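Alpha-pyrone synthesis polyketide synthase-like Pks18 (Mycobacterium tuberculosis, PDB 1TED) probably extends medium- and long-chain aliphatic acyl-CoA substrates with malonyl-CoA to make tri- and tetraketide alpha-pyrones, acting as a homodimeric type III polyketide synthase. Local coordinates at residues S76-R81 against H221-D226; R82-P87 against I202-V207; T40-R45 against L352-E357. One frame throughout, in Å; residues are numbered along the deposited sequence.

The three contacts lie close together in one subunit of a thiolase fold: the centre of contact 1 is about 11 Å from that of contact 2, and the centre of contact 3 about 13 Å from each. Along the chain the segments run 40-45, 76-81, 82-87, 202-207, 221-226 and 352-357, so contact 3 encloses contact 1, which encloses contact 2. Residues 76-81 and 82-87 are consecutive and share strand 80-82. Contacts 1 and 2, joined through Asp226, line and support the tunnel holding the myristic acid. Behind it, contact 3 ties strand 32-41 of the large mixed sheet to helix 349-361, linking the N- and C-terminal halves; Arg45 NH2 joins it to contact 2 at Ala84 O.

Contact 1 of 3, residues S76-R81 against H221-D226; sequences SRITTR and HSLFGD. With MYR (myristic acid), chain E.
Arg81 reaches from strand 80-82 to the end of helix 215-223 and the turn after it, where it binds backbone carbonyls. At the root of the side chain, CB of Arg81 lies 4.5 Å from CA of Gly225; glycine suits this place because a side chain there would point at Arg81 CB, where room is tight. The chain runs extended from CG to NE, and CD of Arg81 passes Phe224 O at 3.8 Å. Next, NE and CZ of Arg81 come under Ser222 O, CZ at 3.4 Å, and this oxygen sits over the centre of one guanidinium face; O1 of the myristic acid lies over the opposite face. At the tip, Arg81 NH1 donates to Phe224 O at 2.8 Å, while NH1 and NH2 of Arg81 both grip His221 O, each at 3.0 Å. The NH2 bond lies in the carbonyl plane on a lone pair; the NH1 donor stands above that plane. Both acceptors lie close to the guanidinium plane, which helps to fix its rotation. Gln49 accepts from Arg81 NH2 and donates to Ser222 O.

Beside this polar grip, Ile78 CD1 meets Leu223 CD2 at 3.6 Å, the side chains crossing at about a right angle. Ser76 OG, also bonded to Tyr73 O, accepts from Ile78 N in an ST turn. By holding His221 O, the arginine anchors a residue whose imidazole face covers C7 of the fatty acid, 3.1 Å above the ring plane. His221 probably binds substrate, consistent with second-shell support for the substrate tunnel of a type III polyketide synthase.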
loop_
_atom_site.group_PDB
_atom_site.type_symbol
_atom_site.label_atom_id
_atom_site.label_comp_id
_atom_site.label_asym_id
_atom_site.label_seq_id
_atom_site.Cartn_x
_atom_site.Cartn_y
_atom_site.Cartn_z
ATOM N N SER A 76 15.518 -24.420 -13.003
ATOM C CA SER A 76 14.428 -23.471 -12.772
ATOM C C SER A 76 13.040 -24.061 -13.005
ATOM O O SER A 76 12.072 -23.639 -12.386
ATOM C CB SER A 76 14.596 -22.257 -13.680
ATOM O OG SER A 76 14.339 -22.602 -15.031
ATOM N N ARG A 77 12.956 -25.036 -13.902
ATOM C CA ARG A 77 11.697 -25.680 -14.262
ATOM C C ARG A 77 10.792 -24.685 -14.985
ATOM O O ARG A 77 9.566 -24.752 -14.900
ATOM C CB ARG A 77 10.995 -26.253 -13.026
ATOM C CG ARG A 77 11.861 -27.204 -12.212
ATOM C CD ARG A 77 11.074 -28.417 -11.715
ATOM N NE ARG A 77 11.231 -29.572 -12.599
ATOM C CZ ARG A 77 12.275 -30.399 -12.578
ATOM N NH1 ARG A 77 13.260 -30.211 -11.710
ATOM N NH2 ARG A 77 12.345 -31.409 -13.436
ATOM N N ILE A 78 11.424 -23.766 -15.711
ATOM C CA ILE A 78 10.735 -22.739 -16.481
ATOM C C ILE A 78 11.066 -22.905 -17.964
ATOM O O ILE A 78 12.231 -23.065 -18.330
ATOM C CB ILE A 78 11.184 -21.329 -16.040
ATOM C CG1 ILE A 78 10.683 -21.039 -14.627
ATOM C CG2 ILE A 78 10.691 -20.288 -17.034
ATOM C CD1 ILE A 78 11.203 -19.736 -14.058
ATOM N N THR A 79 10.044 -22.854 -18.814
ATOM C CA THR A 79 10.227 -22.985 -20.256
ATOM C C THR A 79 10.200 -21.607 -20.914
ATOM O O THR A 79 11.013 -21.318 -21.786
ATOM C CB THR A 79 9.126 -23.863 -20.866
ATOM O OG1 THR A 79 9.241 -25.187 -20.341
ATOM C CG2 THR A 79 9.247 -23.916 -22.371
ATOM N N THR A 80 9.258 -20.767 -20.488
ATOM C CA THR A 80 9.121 -19.402 -21.008
ATOM C C THR A 80 8.601 -18.431 -19.946
ATOM O O THR A 80 8.121 -18.834 -18.894
ATOM C CB THR A 80 8.118 -19.307 -22.198
ATOM O OG1 THR A 80 6.860 -19.890 -21.818
ATOM C CG2 THR A 80 8.659 -19.984 -23.433
ATOM N N ARG A 81 8.718 -17.145 -20.249
ATOM C CA ARG A 81 8.213 -16.062 -19.405
ATOM C C ARG A 81 8.133 -14.794 -20.268
ATOM O O ARG A 81 8.852 -14.653 -21.266
ATOM C CB ARG A 81 9.078 -15.857 -18.147
ATOM C CG ARG A 81 10.553 -15.955 -18.356
ATOM C CD ARG A 81 11.329 -15.897 -17.035
ATOM N NE ARG A 81 12.744 -16.157 -17.287
ATOM C CZ ARG A 81 13.748 -15.575 -16.647
ATOM N NH1 ARG A 81 13.512 -14.683 -15.693
ATOM N NH2 ARG A 81 14.995 -15.879 -16.978
ATOM N N HIS A 221 17.059 -13.502 -11.481
ATOM C CA HIS A 221 17.006 -13.183 -12.895
ATOM C C HIS A 221 16.679 -14.384 -13.767
ATOM O O HIS A 221 16.375 -14.235 -14.949
ATOM C CB HIS A 221 18.322 -12.548 -13.336
ATOM C CG HIS A 221 18.486 -11.132 -12.879
ATOM N ND1 HIS A 221 18.693 -10.085 -13.755
ATOM C CD2 HIS A 221 18.481 -10.587 -11.641
ATOM C CE1 HIS A 221 18.811 -8.961 -13.074
ATOM N NE2 HIS A 221 18.685 -9.236 -11.790
ATOM N N SER A 222 16.730 -15.577 -13.188
ATOM C CA SER A 222 16.411 -16.771 -13.957
ATOM C C SER A 222 14.971 -17.174 -13.662
ATOM O O SER A 222 14.381 -17.974 -14.394
ATOM C CB SER A 222 17.353 -17.931 -13.591
ATOM O OG SER A 222 16.957 -18.572 -12.386
ATOM N N LEU A 223 14.398 -16.605 -12.603
ATOM C CA LEU A 223 13.033 -16.954 -12.210
ATOM C C LEU A 223 11.925 -15.922 -12.422
ATOM O O LEU A 223 10.812 -16.276 -12.802
ATOM C CB LEU A 223 13.010 -17.366 -10.732
ATOM C CG LEU A 223 13.735 -18.642 -10.302
ATOM C CD1 LEU A 223 13.531 -18.847 -8.811
ATOM C CD2 LEU A 223 13.196 -19.838 -11.078
ATOM N N PHE A 224 12.227 -14.653 -12.178
ATOM C CA PHE A 224 11.222 -13.604 -12.280
ATOM C C PHE A 224 10.770 -13.182 -13.685
ATOM O O PHE A 224 11.572 -13.025 -14.599
ATOM C CB PHE A 224 11.699 -12.396 -11.469
ATOM C CG PHE A 224 11.845 -12.676 -9.993
ATOM C CD1 PHE A 224 11.785 -13.980 -9.499
ATOM C CD2 PHE A 224 12.030 -11.636 -9.089
ATOM C CE1 PHE A 224 11.906 -14.242 -8.126
ATOM C CE2 PHE A 224 12.151 -11.889 -7.705
ATOM C CZ PHE A 224 12.088 -13.192 -7.228
ATOM N N GLY A 225 9.458 -13.012 -13.829
ATOM C CA GLY A 225 8.869 -12.621 -15.097
ATOM C C GLY A 225 7.880 -11.476 -14.940
ATOM O O GLY A 225 7.709 -10.944 -13.843
ATOM N N ASP A 226 7.219 -11.109 -16.037
ATOM C CA ASP A 226 6.262 -9.998 -16.048
ATOM C C ASP A 226 4.814 -10.452 -16.236
ATOM O O ASP A 226 4.536 -11.381 -16.991
ATOM C CB ASP A 226 6.625 -9.008 -17.175
ATOM C CG ASP A 226 7.940 -8.275 -16.927
ATOM O OD1 ASP A 226 8.714 -8.684 -16.033
ATOM O OD2 ASP A 226 8.200 -7.282 -17.641
HETATM C C1 MYR E . 16.386 -11.945 -17.707
HETATM O O1 MYR E . 15.959 -12.499 -18.717
HETATM O O2 MYR E . 17.407 -12.375 -17.169
HETATM C C2 MYR E . 15.659 -10.732 -17.122
HETATM C C3 MYR E . 15.029 -11.071 -15.770
HETATM C C4 MYR E . 14.274 -9.869 -15.196
HETATM C C5 MYR E . 13.680 -10.184 -13.822
HETATM C C6 MYR E . 14.756 -10.441 -12.763
HETATM C C7 MYR E . 15.547 -9.181 -12.401
HETATM C C8 MYR E . 14.690 -8.146 -11.668
HETATM C C9 MYR E . 14.194 -8.675 -10.321
HETATM C C10 MYR E . 13.226 -7.684 -9.674
HETATM C C11 MYR E . 12.678 -8.238 -8.356
HETATM C C12 MYR E . 11.668 -7.274 -7.731
HETATM C C13 MYR E . 11.075 -7.876 -6.456
HETATM C C14 MYR E . 10.032 -6.942 -5.839
#

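Contact 2 of 3, residues R82-P87 against I202-V207; sequences RMAVDP and IELCSV. With MYR (myristic acid), chain E.
Ser206 turns OG between its own backbone N and carbonyl carbon (chi1 69°), which points the hydroxyl at the 82-87 loop, while Met83 sets CG beside its backbone N, anti to the carbonyl carbon (chi1 -59°). Met83 CB packs on Ser206 CB at 3.7 Å, and the extension of the methionine beyond CG carries SD and CE on to the bound fatty acid. Val85 N donates a weak hydrogen bond to Ser206 OG, 3.3 Å long with an N-H...O angle of 157°, and Val85 O approaches Ser206 CB at 3.6 Å. The stronger partner of the serine hydroxyl is Asp226, whose OD2 also accepts from Ala84 N; this buried carboxylate therefore joins both segments. Serine suits the place because its short side chain lets the loop backbone come close while its hydroxyl meets Asp226 OD2 and Val85 N.

The 202-207 segment leads from strand 196-204 of the large mixed sheet of the thiolase fold toward a 3-10 turn, and its Cys205 and Ser206 line the substrate tunnel. Cys205 O comes within 3.5 Å of C8 of the myristic acid, and Cys205 CB lies 3.6 Å from its C5. From the facing loop, Met83 CE approaches the carboxyl oxygen O1 of the ligand at 3.3 Å, and Pro87 CG packs on its C2 at 3.4 Å. Met83 SD and CE and Pro87 CG thus lie round the head of the ligand, their apolar surface matching the aliphatic C2. Farther from the ligand, the small Ala84 lets the loop settle near Leu204, Ala84 CB to Leu204 CG 4.4 Å. Leu204 also touches Phe109, and Ala84 touches His112, both on helix 102-125.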
loop_
_atom_site.group_PDB
_atom_site.type_symbol
_atom_site.label_atom_id
_atom_site.label_comp_id
_atom_site.label_asym_id
_atom_site.label_seq_id
_atom_site.Cartn_x
_atom_site.Cartn_y
_atom_site.Cartn_z
ATOM N N ARG A 82 7.233 -13.892 -19.899
ATOM C CA ARG A 82 7.013 -12.668 -20.665
ATOM C C ARG A 82 7.709 -11.455 -20.090
ATOM O O ARG A 82 7.839 -11.321 -18.877
ATOM C CB ARG A 82 5.515 -12.385 -20.766
ATOM C CG ARG A 82 4.690 -13.589 -21.189
ATOM C CD ARG A 82 5.222 -14.227 -22.465
ATOM N NE ARG A 82 4.223 -15.099 -23.076
ATOM C CZ ARG A 82 3.314 -14.695 -23.959
ATOM N NH1 ARG A 82 3.275 -13.432 -24.357
ATOM N NH2 ARG A 82 2.429 -15.557 -24.432
ATOM N N MET A 83 8.150 -10.561 -20.968
ATOM C CA MET A 83 8.840 -9.366 -20.522
ATOM C C MET A 83 8.490 -8.125 -21.339
ATOM O O MET A 83 8.515 -8.148 -22.572
ATOM C CB MET A 83 10.342 -9.616 -20.546
ATOM C CG MET A 83 10.759 -10.779 -19.656
ATOM S SD MET A 83 12.526 -11.032 -19.615
ATOM C CE MET A 83 12.622 -12.672 -18.831
ATOM N N ALA A 84 8.158 -7.048 -20.628
ATOM C CA ALA A 84 7.796 -5.778 -21.248
ATOM C C ALA A 84 9.018 -5.212 -21.944
ATOM O O ALA A 84 8.927 -4.571 -23.003
ATOM C CB ALA A 84 7.307 -4.805 -20.182
ATOM N N VAL A 85 10.165 -5.472 -21.327
ATOM C CA VAL A 85 11.458 -5.015 -21.811
ATOM C C VAL A 85 12.398 -6.201 -22.036
ATOM O O VAL A 85 12.290 -7.221 -21.356
ATOM C CB VAL A 85 12.078 -4.027 -20.784
ATOM C CG1 VAL A 85 13.585 -4.129 -20.779
ATOM C CG2 VAL A 85 11.638 -2.602 -21.115
ATOM N N ASP A 86 13.298 -6.066 -23.006
ATOM C CA ASP A 86 14.278 -7.109 -23.305
ATOM C C ASP A 86 15.558 -6.676 -22.609
ATOM O O ASP A 86 16.351 -5.932 -23.176
ATOM C CB ASP A 86 14.536 -7.201 -24.806
ATOM C CG ASP A 86 15.392 -8.397 -25.179
ATOM O OD1 ASP A 86 16.326 -8.729 -24.418
ATOM O OD2 ASP A 86 15.131 -9.004 -26.239
ATOM N N PRO A 87 15.782 -7.149 -21.374
ATOM C CA PRO A 87 16.977 -6.787 -20.602
ATOM C C PRO A 87 18.323 -6.881 -21.336
ATOM O O PRO A 87 19.228 -6.076 -21.107
ATOM C CB PRO A 87 16.891 -7.714 -19.391
ATOM C CG PRO A 87 16.186 -8.919 -19.944
ATOM C CD PRO A 87 15.089 -8.290 -20.750
ATOM N N ILE A 202 -0.022 -5.861 -10.814
ATOM C CA ILE A 202 0.804 -5.646 -11.995
ATOM C C ILE A 202 2.260 -5.789 -11.583
ATOM O O ILE A 202 2.737 -5.106 -10.676
ATOM C CB ILE A 202 0.549 -4.230 -12.588
ATOM C CG1 ILE A 202 1.544 -3.929 -13.711
ATOM C CG2 ILE A 202 0.632 -3.184 -11.487
ATOM C CD1 ILE A 202 1.197 -4.577 -15.038
ATOM N N GLU A 203 2.976 -6.679 -12.248
ATOM C CA GLU A 203 4.353 -6.895 -11.872
ATOM C C GLU A 203 5.262 -6.874 -13.090
ATOM O O GLU A 203 5.102 -7.664 -14.026
ATOM C CB GLU A 203 4.450 -8.221 -11.113
ATOM C CG GLU A 203 5.249 -8.158 -9.817
ATOM C CD GLU A 203 4.607 -7.314 -8.713
ATOM O OE1 GLU A 203 3.546 -7.712 -8.181
ATOM O OE2 GLU A 203 5.175 -6.258 -8.370
ATOM N N LEU A 204 6.204 -5.939 -13.072
ATOM C CA LEU A 204 7.157 -5.763 -14.158
ATOM C C LEU A 204 8.589 -5.908 -13.673
ATOM O O LEU A 204 9.282 -4.915 -13.431
ATOM C CB LEU A 204 6.974 -4.384 -14.796
ATOM C CG LEU A 204 6.044 -4.304 -16.005
ATOM C CD1 LEU A 204 4.771 -5.065 -15.736
ATOM C CD2 LEU A 204 5.760 -2.837 -16.324
ATOM N N CYS A 205 9.027 -7.154 -13.537
ATOM C CA CYS A 205 10.377 -7.453 -13.085
ATOM C C CYS A 205 11.443 -7.078 -14.122
ATOM O O CYS A 205 12.472 -6.502 -13.772
ATOM C CB CYS A 205 10.494 -8.948 -12.743
ATOM S SG CYS A 205 9.433 -9.522 -11.386
ATOM N N SER A 206 11.192 -7.408 -15.389
ATOM C CA SER A 206 12.138 -7.130 -16.472
ATOM C C SER A 206 12.671 -5.703 -16.427
ATOM O O SER A 206 13.792 -5.431 -16.851
ATOM C CB SER A 206 11.489 -7.410 -17.843
ATOM O OG SER A 206 10.463 -6.479 -18.171
ATOM N N VAL A 207 11.860 -4.800 -15.896
ATOM C CA VAL A 207 12.220 -3.400 -15.783
ATOM C C VAL A 207 13.326 -3.156 -14.756
ATOM O O VAL A 207 13.984 -2.115 -14.783
ATOM C CB VAL A 207 10.959 -2.567 -15.442
ATOM C CG1 VAL A 207 11.308 -1.369 -14.606
ATOM C CG2 VAL A 207 10.303 -2.116 -16.719
HETATM C C1 MYR E . 16.386 -11.945 -17.707
HETATM O O1 MYR E . 15.959 -12.499 -18.717
HETATM O O2 MYR E . 17.407 -12.375 -17.169
HETATM C C2 MYR E . 15.659 -10.732 -17.122
HETATM C C3 MYR E . 15.029 -11.071 -15.770
HETATM C C4 MYR E . 14.274 -9.869 -15.196
HETATM C C5 MYR E . 13.680 -10.184 -13.822
HETATM C C6 MYR E . 14.756 -10.441 -12.763
HETATM C C7 MYR E . 15.547 -9.181 -12.401
HETATM C C8 MYR E . 14.690 -8.146 -11.668
HETATM C C9 MYR E . 14.194 -8.675 -10.321
HETATM C C10 MYR E . 13.226 -7.684 -9.674
HETATM C C11 MYR E . 12.678 -8.238 -8.356
HETATM C C12 MYR E . 11.668 -7.274 -7.731
HETATM C C13 MYR E . 11.075 -7.876 -6.456
HETATM C C14 MYR E . 10.032 -6.942 -5.839
#

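Contact 3 of 3, residues T40-R45 against L352-E357; sequences TGTPRR and LIFVLE
The end of strand 32-41, central in the large mixed sheet of the thiolase fold, is covered here by helix 349-361, with Thr40 packing on Phe354 and Glu357. The strand belongs to the N-terminal half of the chain and the helix to the C-terminal half, so the contact joins sequence-distant parts of the subunit. Thr40 divides its branched side chain between two partners one helical turn apart. Its methyl CG2 lies over one face of the Phe354 ring, offset toward the rim, in a CH-pi contact whose modelled closeness is doubtful. Its hydroxyl OG1 donates a weak hydrogen bond to Glu357 OE1 at 3.1 Å. Threonine suits the position because one residue offers both a methyl for the ring and a hydroxyl for the acid.

Glu357 holds CG anti to its backbone N (chi1 178°) and continues extended, which brings the carboxylate across to the strand. Its second oxygen works through a water: Glu357 OE2 accepts from that water at 2.6 Å, and the water accepts from Thr40 N at 2.7 Å. Around the ring edge of Phe354, near its plane, come Gly41 O and Thr42 CG2, while Thr42 OG1 turns to donate to Pro43 O at 3.0 Å.

A flat aromatic suits residue 354, giving a face to Thr40 and an edge to Thr42 while it also meets Phe344 of helix 335-344 edge-to-face and touches Val340 and Met347. On the sheet side, Ile353 packs on Leu38 of strand 32-41 and on Ala229 and Leu231 of the adjacent strand 226-236, seating helix 349-361 across both.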
loop_
_atom_site.group_PDB
_atom_site.type_symbol
_atom_site.label_atom_id
_atom_site.label_comp_id
_atom_site.label_asym_id
_atom_site.label_seq_id
_atom_site.Cartn_x
_atom_site.Cartn_y
_atom_site.Cartn_z
ATOM N N THR A 40 -6.505 -12.124 -17.132
ATOM C CA THR A 40 -5.077 -12.357 -17.069
ATOM C C THR A 40 -4.343 -11.724 -18.250
ATOM O O THR A 40 -4.886 -11.627 -19.351
ATOM C CB THR A 40 -4.843 -13.871 -17.049
ATOM O OG1 THR A 40 -4.980 -14.356 -15.701
ATOM C CG2 THR A 40 -3.507 -14.212 -17.628
ATOM N N GLY A 41 -3.103 -11.307 -18.030
ATOM C CA GLY A 41 -2.361 -10.696 -19.113
ATOM C C GLY A 41 -0.885 -10.477 -18.860
ATOM O O GLY A 41 -0.436 -10.325 -17.723
ATOM N N THR A 42 -0.122 -10.432 -19.945
ATOM C CA THR A 42 1.315 -10.235 -19.850
ATOM C C THR A 42 1.791 -9.554 -21.120
ATOM O O THR A 42 1.054 -9.492 -22.106
ATOM C CB THR A 42 2.050 -11.596 -19.767
ATOM O OG1 THR A 42 2.007 -12.229 -21.051
ATOM C CG2 THR A 42 1.382 -12.517 -18.761
ATOM N N PRO A 43 3.015 -9.000 -21.105
ATOM C CA PRO A 43 3.492 -8.361 -22.336
ATOM C C PRO A 43 3.587 -9.456 -23.403
ATOM O O PRO A 43 3.599 -10.650 -23.070
ATOM C CB PRO A 43 4.855 -7.780 -21.940
ATOM C CG PRO A 43 5.189 -8.440 -20.637
ATOM C CD PRO A 43 3.872 -8.645 -19.966
ATOM N N ARG A 44 3.649 -9.054 -24.671
ATOM C CA ARG A 44 3.695 -10.000 -25.780
ATOM C C ARG A 44 5.027 -10.709 -25.988
ATOM O O ARG A 44 5.052 -11.829 -26.495
ATOM C CB ARG A 44 3.269 -9.304 -27.074
ATOM N N ARG A 45 6.128 -10.071 -25.605
ATOM C CA ARG A 45 7.437 -10.684 -25.791
ATOM C C ARG A 45 7.620 -11.990 -25.022
ATOM O O ARG A 45 7.523 -12.024 -23.790
ATOM C CB ARG A 45 8.545 -9.711 -25.396
ATOM C CG ARG A 45 9.939 -10.330 -25.386
ATOM C CD ARG A 45 10.963 -9.311 -25.831
ATOM N NE ARG A 45 10.644 -7.999 -25.281
ATOM C CZ ARG A 45 10.742 -6.862 -25.956
ATOM N NH1 ARG A 45 11.155 -6.863 -27.216
ATOM N NH2 ARG A 45 10.401 -5.724 -25.373
ATOM N N LEU A 352 -0.559 -16.114 -8.440
ATOM C CA LEU A 352 -1.645 -16.815 -7.791
ATOM C C LEU A 352 -2.922 -16.687 -8.628
ATOM O O LEU A 352 -3.683 -17.639 -8.760
ATOM C CB LEU A 352 -1.844 -16.241 -6.384
ATOM C CG LEU A 352 -2.428 -17.157 -5.310
ATOM C CD1 LEU A 352 -1.736 -18.506 -5.346
ATOM C CD2 LEU A 352 -2.261 -16.496 -3.940
ATOM N N ILE A 353 -3.148 -15.521 -9.226
ATOM C CA ILE A 353 -4.365 -15.336 -10.019
ATOM C C ILE A 353 -4.334 -16.070 -11.367
ATOM O O ILE A 353 -5.376 -16.480 -11.870
ATOM C CB ILE A 353 -4.681 -13.830 -10.194
ATOM C CG1 ILE A 353 -4.960 -13.214 -8.818
ATOM C CG2 ILE A 353 -5.901 -13.641 -11.073
ATOM C CD1 ILE A 353 -5.034 -11.712 -8.812
ATOM N N PHE A 354 -3.144 -16.253 -11.937
ATOM C CA PHE A 354 -3.017 -17.003 -13.188
ATOM C C PHE A 354 -3.396 -18.437 -12.852
ATOM O O PHE A 354 -4.038 -19.132 -13.636
ATOM C CB PHE A 354 -1.580 -16.990 -13.700
ATOM C CG PHE A 354 -1.291 -15.906 -14.691
ATOM C CD1 PHE A 354 -1.529 -14.575 -14.380
ATOM C CD2 PHE A 354 -0.708 -16.214 -15.916
ATOM C CE1 PHE A 354 -1.183 -13.555 -15.274
ATOM C CE2 PHE A 354 -0.355 -15.205 -16.820
ATOM C CZ PHE A 354 -0.593 -13.868 -16.493
ATOM N N VAL A 355 -2.988 -18.868 -11.664
ATOM C CA VAL A 355 -3.269 -20.212 -11.190
ATOM C C VAL A 355 -4.758 -20.471 -11.037
ATOM O O VAL A 355 -5.265 -21.508 -11.463
ATOM C CB VAL A 355 -2.566 -20.459 -9.846
ATOM C CG1 VAL A 355 -3.083 -21.740 -9.204
ATOM C CG2 VAL A 355 -1.071 -20.557 -10.081
ATOM N N LEU A 356 -5.450 -19.518 -10.425
ATOM C CA LEU A 356 -6.882 -19.607 -10.191
ATOM C C LEU A 356 -7.647 -19.681 -11.514
ATOM O O LEU A 356 -8.588 -20.464 -11.639
ATOM C CB LEU A 356 -7.321 -18.402 -9.338
ATOM C CG LEU A 356 -8.696 -18.285 -8.662
ATOM C CD1 LEU A 356 -9.720 -17.911 -9.692
ATOM C CD2 LEU A 356 -9.088 -19.583 -7.968
ATOM N N GLU A 357 -7.231 -18.895 -12.510
ATOM C CA GLU A 357 -7.899 -18.907 -13.815
ATOM C C GLU A 357 -7.870 -20.278 -14.504
ATOM O O GLU A 357 -8.827 -20.660 -15.161
ATOM C CB GLU A 357 -7.292 -17.850 -14.759
ATOM C CG GLU A 357 -7.915 -17.843 -16.174
ATOM C CD GLU A 357 -7.423 -16.695 -17.047
ATOM O OE1 GLU A 357 -6.219 -16.643 -17.365
ATOM O OE2 GLU A 357 -8.244 -15.831 -17.413
HETATM O O HOH W 1 -7.932 -13.680 -18.835
#